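Local structure of acyl-CoA hydrolase (Bacillus halodurans, 1VPM) at residues 14-22 with 139-148; 39-49 with 76-86. The protein binds coenzyme A and probably hydrolyses the thioesters of long-chain fatty acyl-CoAs, releasing the fatty acid and free coenzyme A. All coordinates share one frame; numbering follows the deposited sequence.

Overall arrangement
The modelled chain begins in the first half of contact 1: residues 14-22 hold strand 16-18 and lead into strand 24-29, an outer strand of the antiparallel sheet. After it come residues 39-49, the first half of contact 2, at the start of helix 43-62. Strand 65-75 follows, and residues 76-86, which run into strand 85-95, then close the smaller loop against the beginning of that helix. Residues 139-148 close the larger loop, pairing with the N-terminal segment and starting helix 146-166. Contact 2 is thus nested inside contact 1, yet the two lie on opposite sides of the chain's centre, their own centres about 30 Å apart.

Contact 1. Residues 14-22 with 139-148; sequences IQSYPVERS and PQVEPQTEEE
Val19 presses its CG2 against CG2 of Val141 at 3.4 Å, tighter than ordinary van der Waals contact, just past a short parallel ladder. Here strand 16-18 runs beside strand 140-142, each backbone giving and taking in turn: Gln140 N donates to Gln15 O, Tyr17 N to Gln140 O, Glu142 N to Tyr17 O at 2.8 Å, and Val19 N to Glu142 O at 3.3 Å. At the other end, Pro139 CG meets the edge of the Tyr17 ring in its plane, 3.6 Å from CE2. One face of that ring carries Arg21 NH1 near its rim.

Val19 CG1, set anti to the backbone N (chi1 170°), is brought to 3.5 Å from Glu148 OE2, and the two side chains approach from opposite directions. Glu148 OE1 takes two backbone N-H groups, Gln144 N at 2.7 Å, nearly in line with the C-O bond, and Thr145 N from above the carboxylate plane. Glu148 N in turn donates to Thr145 OG1 at 3.0 Å, completing a capping box. A water links OE2 to Glu20 OE1. Replacing Glu148 by alanine is likely to leave the Gln144 and Thr145 amides without their shared acceptor and to bare one flank of Val19. The paired strands lie beside the antiparallel sheet, with Val19 also on Phe91 of strand 85-95, while Val141 packs on His61 of helix 43-62 and Tyr152 of helix 146-166.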
loop_
_atom_site.group_PDB
_atom_site.type_symbol
_atom_site.label_atom_id
_atom_site.label_comp_id
_atom_site.label_asym_id
_atom_site.label_seq_id
_atom_site.Cartn_x
_atom_site.Cartn_y
_atom_site.Cartn_z
ATOM N N ILE A 14 -16.479 -4.129 37.587
ATOM C CA ILE A 14 -17.248 -3.096 38.372
ATOM C C ILE A 14 -17.330 -1.764 37.592
ATOM O O ILE A 14 -18.407 -1.226 37.386
ATOM C CB ILE A 14 -16.697 -2.890 39.843
ATOM C CG1 ILE A 14 -17.564 -1.883 40.614
ATOM C CG2 ILE A 14 -15.205 -2.439 39.855
ATOM C CD1 ILE A 14 -17.101 -1.628 42.067
ATOM N N GLN A 15 -16.191 -1.252 37.166
ATOM C CA GLN A 15 -16.127 -0.013 36.415
ATOM C C GLN A 15 -16.935 -0.164 35.094
ATOM O O GLN A 15 -16.879 -1.206 34.459
ATOM C CB GLN A 15 -14.654 0.273 36.109
ATOM C CG GLN A 15 -14.387 1.567 35.360
ATOM C CD GLN A 15 -14.707 2.805 36.185
ATOM O OE1 GLN A 15 -15.876 3.153 36.391
ATOM N NE2 GLN A 15 -13.668 3.489 36.641
ATOM N N SER A 16 -17.715 0.850 34.753
ATOM C CA SER A 16 -18.469 0.865 33.520
ATOM C C SER A 16 -18.349 2.239 32.851
ATOM O O SER A 16 -18.092 3.264 33.514
ATOM C CB SER A 16 -19.929 0.513 33.766
ATOM O OG SER A 16 -20.590 1.593 34.377
ATOM N N TYR A 17 -18.440 2.240 31.519
ATOM C CA TYR A 17 -18.457 3.466 30.748
ATOM C C TYR A 17 -19.595 3.451 29.719
ATOM O O TYR A 17 -19.961 2.399 29.190
ATOM C CB TYR A 17 -17.130 3.654 30.021
ATOM C CG TYR A 17 -15.924 3.693 30.930
ATOM C CD1 TYR A 17 -15.703 4.774 31.763
ATOM C CD2 TYR A 17 -15.033 2.662 30.955
ATOM C CE1 TYR A 17 -14.608 4.808 32.630
ATOM C CE2 TYR A 17 -13.937 2.682 31.812
ATOM C CZ TYR A 17 -13.732 3.758 32.640
ATOM O OH TYR A 17 -12.660 3.720 33.508
ATOM N N PRO A 18 -20.148 4.628 29.428
ATOM C CA PRO A 18 -21.134 4.707 28.375
ATOM C C PRO A 18 -20.603 4.167 27.044
ATOM O O PRO A 18 -19.410 4.291 26.708
ATOM C CB PRO A 18 -21.365 6.210 28.199
ATOM C CG PRO A 18 -20.940 6.812 29.461
ATOM C CD PRO A 18 -19.864 5.938 30.020
ATOM N N VAL A 19 -21.536 3.661 26.262
ATOM C CA VAL A 19 -21.247 3.177 24.901
ATOM C C VAL A 19 -20.573 4.251 24.120
ATOM O O VAL A 19 -19.659 3.988 23.324
ATOM C CB VAL A 19 -22.518 2.735 24.185
ATOM C CG1 VAL A 19 -22.223 2.464 22.705
ATOM C CG2 VAL A 19 -23.070 1.521 24.849
ATOM N N GLU A 20 -20.982 5.477 24.337
ATOM C CA GLU A 20 -20.451 6.590 23.615
ATOM C C GLU A 20 -18.964 6.783 23.731
ATOM O O GLU A 20 -18.384 7.346 22.835
ATOM C CB GLU A 20 -21.178 7.865 24.079
ATOM C CG GLU A 20 -20.979 9.084 23.255
ATOM C CD GLU A 20 -21.499 8.963 21.799
ATOM O OE1 GLU A 20 -22.388 8.145 21.498
ATOM O OE2 GLU A 20 -20.998 9.699 20.955
ATOM N N ARG A 21 -18.326 6.320 24.815
ATOM C CA ARG A 21 -16.853 6.436 24.950
ATOM C C ARG A 21 -16.142 5.687 23.822
ATOM O O ARG A 21 -15.096 6.081 23.400
ATOM C CB ARG A 21 -16.361 5.895 26.331
ATOM C CG ARG A 21 -14.803 5.680 26.561
ATOM C CD ARG A 21 -14.402 4.623 27.743
ATOM N NE ARG A 21 -13.000 4.762 28.179
ATOM C CZ ARG A 21 -12.559 5.732 28.958
ATOM N NH1 ARG A 21 -13.388 6.669 29.401
ATOM N NH2 ARG A 21 -11.282 5.798 29.293
ATOM N N SER A 22 -16.714 4.561 23.406
ATOM C CA SER A 22 -16.070 3.634 22.471
ATOM C C SER A 22 -16.408 4.005 21.013
ATOM O O SER A 22 -15.710 3.579 20.075
ATOM C CB SER A 22 -16.575 2.192 22.771
ATOM O OG SER A 22 -17.949 1.938 22.306
ATOM N N PRO A 139 -13.658 -3.030 31.338
ATOM C CA PRO A 139 -14.795 -2.444 32.031
ATOM C C PRO A 139 -16.131 -2.825 31.349
ATOM O O PRO A 139 -16.187 -3.224 30.174
ATOM C CB PRO A 139 -14.511 -0.945 31.938
ATOM C CG PRO A 139 -13.562 -0.767 30.822
ATOM C CD PRO A 139 -12.886 -2.041 30.567
ATOM N N GLN A 140 -17.209 -2.710 32.087
ATOM C CA GLN A 140 -18.528 -2.860 31.464
ATOM C C GLN A 140 -18.914 -1.651 30.644
ATOM O O GLN A 140 -18.321 -0.601 30.753
ATOM C CB GLN A 140 -19.567 -3.100 32.529
ATOM C CG GLN A 140 -19.401 -4.397 33.219
ATOM C CD GLN A 140 -20.536 -4.664 34.206
ATOM O OE1 GLN A 140 -21.403 -3.811 34.437
ATOM N NE2 GLN A 140 -20.513 -5.845 34.808
ATOM N N VAL A 141 -19.921 -1.826 29.808
ATOM C CA VAL A 141 -20.500 -0.765 29.008
ATOM C C VAL A 141 -21.909 -0.430 29.547
ATOM O O VAL A 141 -22.606 -1.301 30.112
ATOM C CB VAL A 141 -20.507 -1.179 27.513
ATOM C CG1 VAL A 141 -21.593 -2.211 27.217
ATOM C CG2 VAL A 141 -20.609 0.020 26.647
ATOM N N GLU A 142 -22.262 0.852 29.463
ATOM C CA GLU A 142 -23.556 1.390 29.930
ATOM C C GLU A 142 -24.377 1.775 28.709
ATOM O O GLU A 142 -24.086 2.772 28.108
ATOM C CB GLU A 142 -23.372 2.611 30.824
ATOM C CG GLU A 142 -24.739 3.200 31.254
ATOM C CD GLU A 142 -24.656 4.560 31.965
ATOM O OE1 GLU A 142 -23.572 4.933 32.487
ATOM O OE2 GLU A 142 -25.705 5.243 31.987
ATOM N N PRO A 143 -25.391 0.988 28.316
ATOM C CA PRO A 143 -26.214 1.388 27.134
ATOM C C PRO A 143 -27.079 2.600 27.451
ATOM O O PRO A 143 -27.518 2.739 28.580
ATOM C CB PRO A 143 -27.075 0.162 26.865
ATOM C CG PRO A 143 -27.115 -0.597 28.125
ATOM C CD PRO A 143 -25.841 -0.288 28.895
ATOM N N GLN A 144 -27.263 3.500 26.500
ATOM C CA GLN A 144 -28.056 4.692 26.772
ATOM C C GLN A 144 -29.192 4.914 25.791
ATOM O O GLN A 144 -30.327 5.161 26.242
ATOM C CB GLN A 144 -27.165 5.898 26.810
ATOM C CG GLN A 144 -26.139 5.817 27.956
ATOM C CD GLN A 144 -25.291 7.061 28.121
ATOM O OE1 GLN A 144 -25.150 7.565 29.272
ATOM N NE2 GLN A 144 -24.692 7.560 27.024
ATOM N N THR A 145 -28.919 4.810 24.498
ATOM C CA THR A 145 -30.005 4.852 23.495
ATOM C C THR A 145 -30.866 3.602 23.575
ATOM O O THR A 145 -30.444 2.575 24.142
ATOM C CB THR A 145 -29.470 4.995 22.062
ATOM O OG1 THR A 145 -28.804 3.791 21.663
ATOM C CG2 THR A 145 -28.540 6.196 21.931
ATOM N N GLU A 146 -32.086 3.640 23.019
ATOM C CA GLU A 146 -32.899 2.448 22.983
ATOM C C GLU A 146 -32.295 1.333 22.142
ATOM O O GLU A 146 -32.380 0.167 22.497
ATOM C CB GLU A 146 -34.355 2.743 22.549
ATOM C CG GLU A 146 -35.148 3.635 23.500
ATOM C CD GLU A 146 -35.185 3.104 24.925
ATOM O OE1 GLU A 146 -35.304 1.871 25.142
ATOM O OE2 GLU A 146 -35.129 3.920 25.838
ATOM N N GLU A 147 -31.621 1.714 21.065
ATOM C CA GLU A 147 -30.891 0.754 20.224
ATOM C C GLU A 147 -29.789 0.029 21.032
ATOM O O GLU A 147 -29.733 -1.212 21.089
ATOM C CB GLU A 147 -30.282 1.484 19.060
ATOM C CG GLU A 147 -29.488 0.635 18.071
ATOM C CD GLU A 147 -28.911 1.466 16.955
ATOM O OE1 GLU A 147 -28.000 2.255 17.255
ATOM O OE2 GLU A 147 -29.320 1.326 15.787
ATOM N N GLU A 148 -29.001 0.811 21.758
ATOM C CA GLU A 148 -27.971 0.271 22.651
ATOM C C GLU A 148 -28.535 -0.657 23.723
ATOM O O GLU A 148 -27.993 -1.741 23.964
ATOM C CB GLU A 148 -27.139 1.385 23.306
ATOM C CG GLU A 148 -26.253 2.159 22.356
ATOM C CD GLU A 148 -25.846 3.507 22.885
ATOM O OE1 GLU A 148 -26.093 3.848 24.044
ATOM O OE2 GLU A 148 -25.214 4.246 22.099
HETATM O O HOH W 1 -24.626 6.673 22.721
HETATM O O HOH W 2 -23.742 5.896 25.528
#

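Contact 2. Residues 39-49 with 76-86; sequences GTIFGGKVLAY and FKSSATVGDAL. With COA (coenzyme A), chain D.
Phe76 lies between the start of helix 43-62 and the pantetheine arm of coenzyme A, and its side chain meets one or the other almost atom by atom. CB is 3.9 Å from N4P of the ligand, and CG lies against the same amide nitrogen. With CG anti to the carbonyl carbon (chi1 -64°), the ring lies along the arm: CD1 comes within 3.6 Å of the thiol sulfur S1P, and C2P sits over one face toward the rim. Farther out, CE1 meets Val46, whose CG1 comes to the ring edge in its plane at 3.9 Å, the two side chains sliding past each other in opposite directions. The tip, CZ, reaches Gly43 O and Leu47 CD2, both obliquely. The backbone takes part too, Phe76 O accepting from N8P at 3.2 Å.

Beyond the arm, Ile41 N donates to Ala80 O in a nearly straight bond (2.9 Å, 173° at the hydrogen), part of a single backbone bridge between Thr40 and Thr81. Ile41 CD1 meets Leu86 CD1 tip to tip at 3.7 Å, and the same methyl of Leu86 touches the edge of the Tyr49 ring in its plane. Ser99 and Thr98 of the second subunit also bind this coenzyme A, so its site is shared between two subunits, with the thiol end beside the helix start, as in hotdog-fold thioesterases.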
loop_
_atom_site.group_PDB
_atom_site.type_symbol
_atom_site.label_atom_id
_atom_site.label_comp_id
_atom_site.label_asym_id
_atom_site.label_seq_id
_atom_site.Cartn_x
_atom_site.Cartn_y
_atom_site.Cartn_z
ATOM N N GLY A 39 -15.708 -2.870 -11.109
ATOM C CA GLY A 39 -15.755 -1.715 -10.212
ATOM C C GLY A 39 -16.496 -1.861 -8.914
ATOM O O GLY A 39 -16.702 -0.885 -8.191
ATOM N N THR A 40 -16.823 -3.106 -8.560
ATOM C CA THR A 40 -17.480 -3.431 -7.290
ATOM C C THR A 40 -16.428 -3.735 -6.232
ATOM O O THR A 40 -15.507 -4.549 -6.499
ATOM C CB THR A 40 -18.360 -4.679 -7.459
ATOM O OG1 THR A 40 -19.497 -4.309 -8.238
ATOM C CG2 THR A 40 -18.825 -5.145 -6.150
ATOM N N ILE A 41 -16.531 -3.090 -5.068
ATOM C CA ILE A 41 -15.538 -3.260 -4.029
ATOM C C ILE A 41 -15.442 -4.729 -3.600
ATOM O O ILE A 41 -16.460 -5.416 -3.523
ATOM C CB ILE A 41 -15.790 -2.320 -2.811
ATOM C CG1 ILE A 41 -14.561 -2.238 -1.939
ATOM C CG2 ILE A 41 -17.060 -2.706 -2.072
ATOM C CD1 ILE A 41 -14.669 -1.222 -0.770
ATOM N N PHE A 42 -14.205 -5.216 -3.403
ATOM C CA PHE A 42 -14.020 -6.590 -2.864
ATOM C C PHE A 42 -14.617 -6.701 -1.480
ATOM O O PHE A 42 -14.432 -5.804 -0.638
ATOM C CB PHE A 42 -12.531 -6.951 -2.790
ATOM C CG PHE A 42 -11.818 -6.989 -4.105
ATOM C CD1 PHE A 42 -12.197 -7.889 -5.094
ATOM C CD2 PHE A 42 -10.707 -6.179 -4.338
ATOM C CE1 PHE A 42 -11.492 -7.964 -6.298
ATOM C CE2 PHE A 42 -10.025 -6.250 -5.532
ATOM C CZ PHE A 42 -10.449 -7.130 -6.510
ATOM N N GLY A 43 -15.321 -7.813 -1.209
ATOM C CA GLY A 43 -15.775 -8.140 0.126
ATOM C C GLY A 43 -14.679 -8.021 1.175
ATOM O O GLY A 43 -14.927 -7.598 2.310
ATOM N N GLY A 44 -13.498 -8.471 0.824
ATOM C CA GLY A 44 -12.373 -8.446 1.751
ATOM C C GLY A 44 -11.940 -7.068 2.207
ATOM O O GLY A 44 -11.470 -6.915 3.344
ATOM N N LYS A 45 -12.046 -6.067 1.354
ATOM C CA LYS A 45 -11.690 -4.716 1.761
ATOM C C LYS A 45 -12.686 -4.238 2.820
ATOM O O LYS A 45 -12.309 -3.623 3.807
ATOM C CB LYS A 45 -11.722 -3.753 0.557
ATOM C CG LYS A 45 -10.540 -3.845 -0.365
ATOM C CD LYS A 45 -9.271 -3.372 0.357
ATOM C CE LYS A 45 -9.478 -2.072 1.163
ATOM N NZ LYS A 45 -8.174 -1.299 1.329
ATOM N N VAL A 46 -13.968 -4.526 2.605
ATOM C CA VAL A 46 -15.011 -4.158 3.547
ATOM C C VAL A 46 -14.818 -4.866 4.903
ATOM O O VAL A 46 -14.797 -4.223 5.979
ATOM C CB VAL A 46 -16.422 -4.407 3.008
ATOM C CG1 VAL A 46 -17.377 -3.938 4.037
ATOM C CG2 VAL A 46 -16.681 -3.681 1.684
ATOM N N LEU A 47 -14.486 -6.147 4.838
ATOM C CA LEU A 47 -14.117 -6.839 6.039
ATOM C C LEU A 47 -12.908 -6.261 6.772
ATOM O O LEU A 47 -12.962 -6.183 8.046
ATOM C CB LEU A 47 -13.890 -8.361 5.743
ATOM C CG LEU A 47 -15.104 -9.128 5.213
ATOM C CD1 LEU A 47 -14.700 -10.517 4.772
ATOM C CD2 LEU A 47 -16.241 -9.179 6.181
ATOM N N ALA A 48 -11.890 -5.874 6.022
ATOM C CA ALA A 48 -10.659 -5.266 6.580
ATOM C C ALA A 48 -11.051 -3.987 7.341
ATOM O O ALA A 48 -10.601 -3.730 8.486
ATOM C CB ALA A 48 -9.613 -4.923 5.497
ATOM N N TYR A 49 -11.886 -3.183 6.705
ATOM C CA TYR A 49 -12.332 -1.911 7.318
ATOM C C TYR A 49 -13.202 -2.114 8.535
ATOM O O TYR A 49 -13.071 -1.374 9.537
ATOM C CB TYR A 49 -13.075 -1.048 6.327
ATOM C CG TYR A 49 -12.297 -0.583 5.140
ATOM C CD1 TYR A 49 -10.937 -0.357 5.202
ATOM C CD2 TYR A 49 -12.988 -0.256 3.962
ATOM C CE1 TYR A 49 -10.260 0.128 4.091
ATOM C CE2 TYR A 49 -12.330 0.265 2.890
ATOM C CZ TYR A 49 -10.973 0.413 2.948
ATOM O OH TYR A 49 -10.312 0.920 1.866
ATOM N N PHE A 76 -23.670 -9.275 2.749
ATOM C CA PHE A 76 -23.587 -8.035 1.998
ATOM C C PHE A 76 -24.895 -7.755 1.289
ATOM O O PHE A 76 -25.249 -8.441 0.340
ATOM C CB PHE A 76 -22.443 -8.025 0.984
ATOM C CG PHE A 76 -21.089 -8.118 1.621
ATOM C CD1 PHE A 76 -20.536 -6.987 2.212
ATOM C CD2 PHE A 76 -20.426 -9.308 1.726
ATOM C CE1 PHE A 76 -19.296 -7.057 2.837
ATOM C CE2 PHE A 76 -19.178 -9.377 2.371
ATOM C CZ PHE A 76 -18.617 -8.216 2.890
ATOM N N LYS A 77 -25.566 -6.722 1.768
ATOM C CA LYS A 77 -26.885 -6.296 1.278
ATOM C C LYS A 77 -26.812 -5.476 0.009
ATOM O O LYS A 77 -27.772 -5.424 -0.763
ATOM C CB LYS A 77 -27.589 -5.482 2.373
ATOM C CG LYS A 77 -27.844 -6.211 3.652
ATOM C CD LYS A 77 -28.278 -5.253 4.767
ATOM N N SER A 78 -25.675 -4.839 -0.204
ATOM C CA SER A 78 -25.463 -4.014 -1.391
ATOM C C SER A 78 -23.978 -3.889 -1.589
ATOM O O SER A 78 -23.214 -4.308 -0.741
ATOM C CB SER A 78 -26.122 -2.631 -1.219
ATOM O OG SER A 78 -25.671 -1.974 -0.050
ATOM N N SER A 79 -23.600 -3.309 -2.724
ATOM C CA SER A 79 -22.204 -3.109 -3.089
ATOM C C SER A 79 -21.826 -1.656 -2.944
ATOM O O SER A 79 -22.632 -0.781 -2.585
ATOM C CB SER A 79 -21.999 -3.552 -4.513
ATOM O OG SER A 79 -22.926 -2.900 -5.362
ATOM N N ALA A 80 -20.561 -1.387 -3.142
ATOM C CA ALA A 80 -20.128 -0.059 -3.289
ATOM C C ALA A 80 -19.214 -0.145 -4.492
ATOM O O ALA A 80 -18.694 -1.223 -4.813
ATOM C CB ALA A 80 -19.412 0.401 -2.037
ATOM N N THR A 81 -19.057 0.958 -5.159
ATOM C CA THR A 81 -18.290 1.052 -6.377
ATOM C C THR A 81 -17.375 2.233 -6.326
ATOM O O THR A 81 -17.456 3.063 -5.423
ATOM C CB THR A 81 -19.241 1.159 -7.607
ATOM O OG1 THR A 81 -19.877 2.437 -7.609
ATOM C CG2 THR A 81 -20.309 0.103 -7.516
ATOM N N VAL A 82 -16.489 2.336 -7.307
ATOM C CA VAL A 82 -15.464 3.365 -7.332
ATOM C C VAL A 82 -15.914 4.841 -7.182
ATOM O O VAL A 82 -16.819 5.316 -7.866
ATOM C CB VAL A 82 -14.579 3.201 -8.575
ATOM C CG1 VAL A 82 -13.568 4.320 -8.693
ATOM C CG2 VAL A 82 -13.858 1.877 -8.508
ATOM N N GLY A 83 -15.262 5.545 -6.247
ATOM C CA GLY A 83 -15.480 6.965 -6.050
ATOM C C GLY A 83 -16.593 7.199 -5.060
ATOM O O GLY A 83 -16.781 8.348 -4.610
ATOM N N ASP A 84 -17.335 6.130 -4.742
ATOM C CA ASP A 84 -18.234 6.125 -3.613
ATOM C C ASP A 84 -17.443 6.204 -2.360
ATOM O O ASP A 84 -16.223 5.981 -2.320
ATOM C CB ASP A 84 -19.056 4.841 -3.499
ATOM C CG ASP A 84 -20.098 4.701 -4.539
ATOM O OD1 ASP A 84 -20.361 5.707 -5.246
ATOM O OD2 ASP A 84 -20.685 3.575 -4.611
ATOM N N ALA A 85 -18.155 6.504 -1.290
ATOM C CA ALA A 85 -17.474 6.507 -0.015
ATOM C C ALA A 85 -18.167 5.457 0.830
ATOM O O ALA A 85 -19.413 5.283 0.790
ATOM C CB ALA A 85 -17.586 7.804 0.653
ATOM N N LEU A 86 -17.370 4.786 1.630
ATOM C CA LEU A 86 -17.870 3.881 2.624
ATOM C C LEU A 86 -17.804 4.536 3.970
ATOM O O LEU A 86 -16.767 5.056 4.343
ATOM C CB LEU A 86 -17.034 2.620 2.694
ATOM C CG LEU A 86 -17.146 1.488 1.708
ATOM C CD1 LEU A 86 -16.177 0.367 2.196
ATOM C CD2 LEU A 86 -18.563 0.931 1.679
HETATM N N1A COA D . -25.512 -15.218 1.580
HETATM C C2A COA D . -25.437 -16.355 0.829
HETATM N N3A COA D . -26.020 -16.377 -0.450
HETATM C C4A COA D . -26.641 -15.264 -0.936
HETATM C C5A COA D . -26.731 -14.094 -0.163
HETATM C C6A COA D . -26.167 -14.067 1.116
HETATM N N6A COA D . -26.382 -13.000 1.908
HETATM N N7A COA D . -27.426 -13.165 -0.891
HETATM C C8A COA D . -27.762 -13.718 -2.089
HETATM N N9A COA D . -27.290 -15.007 -2.121
HETATM C C1B COA D . -27.270 -15.876 -3.281
HETATM C C2B COA D . -28.680 -16.269 -3.662
HETATM O O2B COA D . -29.154 -17.291 -2.825
HETATM C C3B COA D . -28.482 -16.696 -5.107
HETATM O O3B COA D . -28.161 -18.075 -5.070
HETATM P P3B COA D . -28.456 -19.100 -6.256
HETATM O O7A COA D . -29.759 -19.742 -5.995
HETATM O O8A COA D . -27.452 -20.176 -6.359
HETATM O O9A COA D . -28.370 -18.321 -7.536
HETATM C C4B COA D . -27.347 -15.778 -5.584
HETATM O O4B COA D . -26.840 -15.151 -4.404
HETATM C C5B COA D . -27.796 -14.666 -6.537
HETATM O O5B COA D . -28.812 -13.907 -5.883
HETATM P P1A COA D . -30.236 -13.495 -6.579
HETATM O O1A COA D . -31.325 -13.562 -5.529
HETATM O O2A COA D . -30.514 -14.320 -7.819
HETATM O O3A COA D . -30.040 -11.985 -7.112
HETATM P P2A COA D . -29.653 -10.664 -6.257
HETATM O O4A COA D . -30.452 -10.640 -4.963
HETATM O O5A COA D . -29.858 -9.484 -7.193
HETATM O O6A COA D . -28.060 -10.772 -5.945
HETATM C CBP COA D . -26.244 -10.382 -4.440
HETATM C CCP COA D . -27.560 -11.126 -4.665
HETATM C CDP COA D . -25.449 -11.067 -3.324
HETATM C CEP COA D . -25.451 -10.474 -5.761
HETATM C CAP COA D . -26.551 -8.902 -4.069
HETATM O OAP COA D . -27.369 -8.719 -2.919
HETATM C C9P COA D . -25.255 -8.126 -3.930
HETATM O O9P COA D . -24.662 -7.674 -5.126
HETATM N N8P COA D . -24.689 -7.903 -2.734
HETATM C C7P COA D . -23.446 -7.156 -2.730
HETATM C C6P COA D . -22.257 -8.042 -3.113
HETATM C C5P COA D . -20.960 -7.264 -3.020
HETATM O O5P COA D . -20.785 -6.299 -3.792
HETATM N N4P COA D . -20.072 -7.641 -2.094
HETATM C C3P COA D . -18.789 -7.000 -1.981
HETATM C C2P COA D . -18.620 -5.953 -0.879
HETATM S S1P COA D . -19.929 -4.696 -0.556
#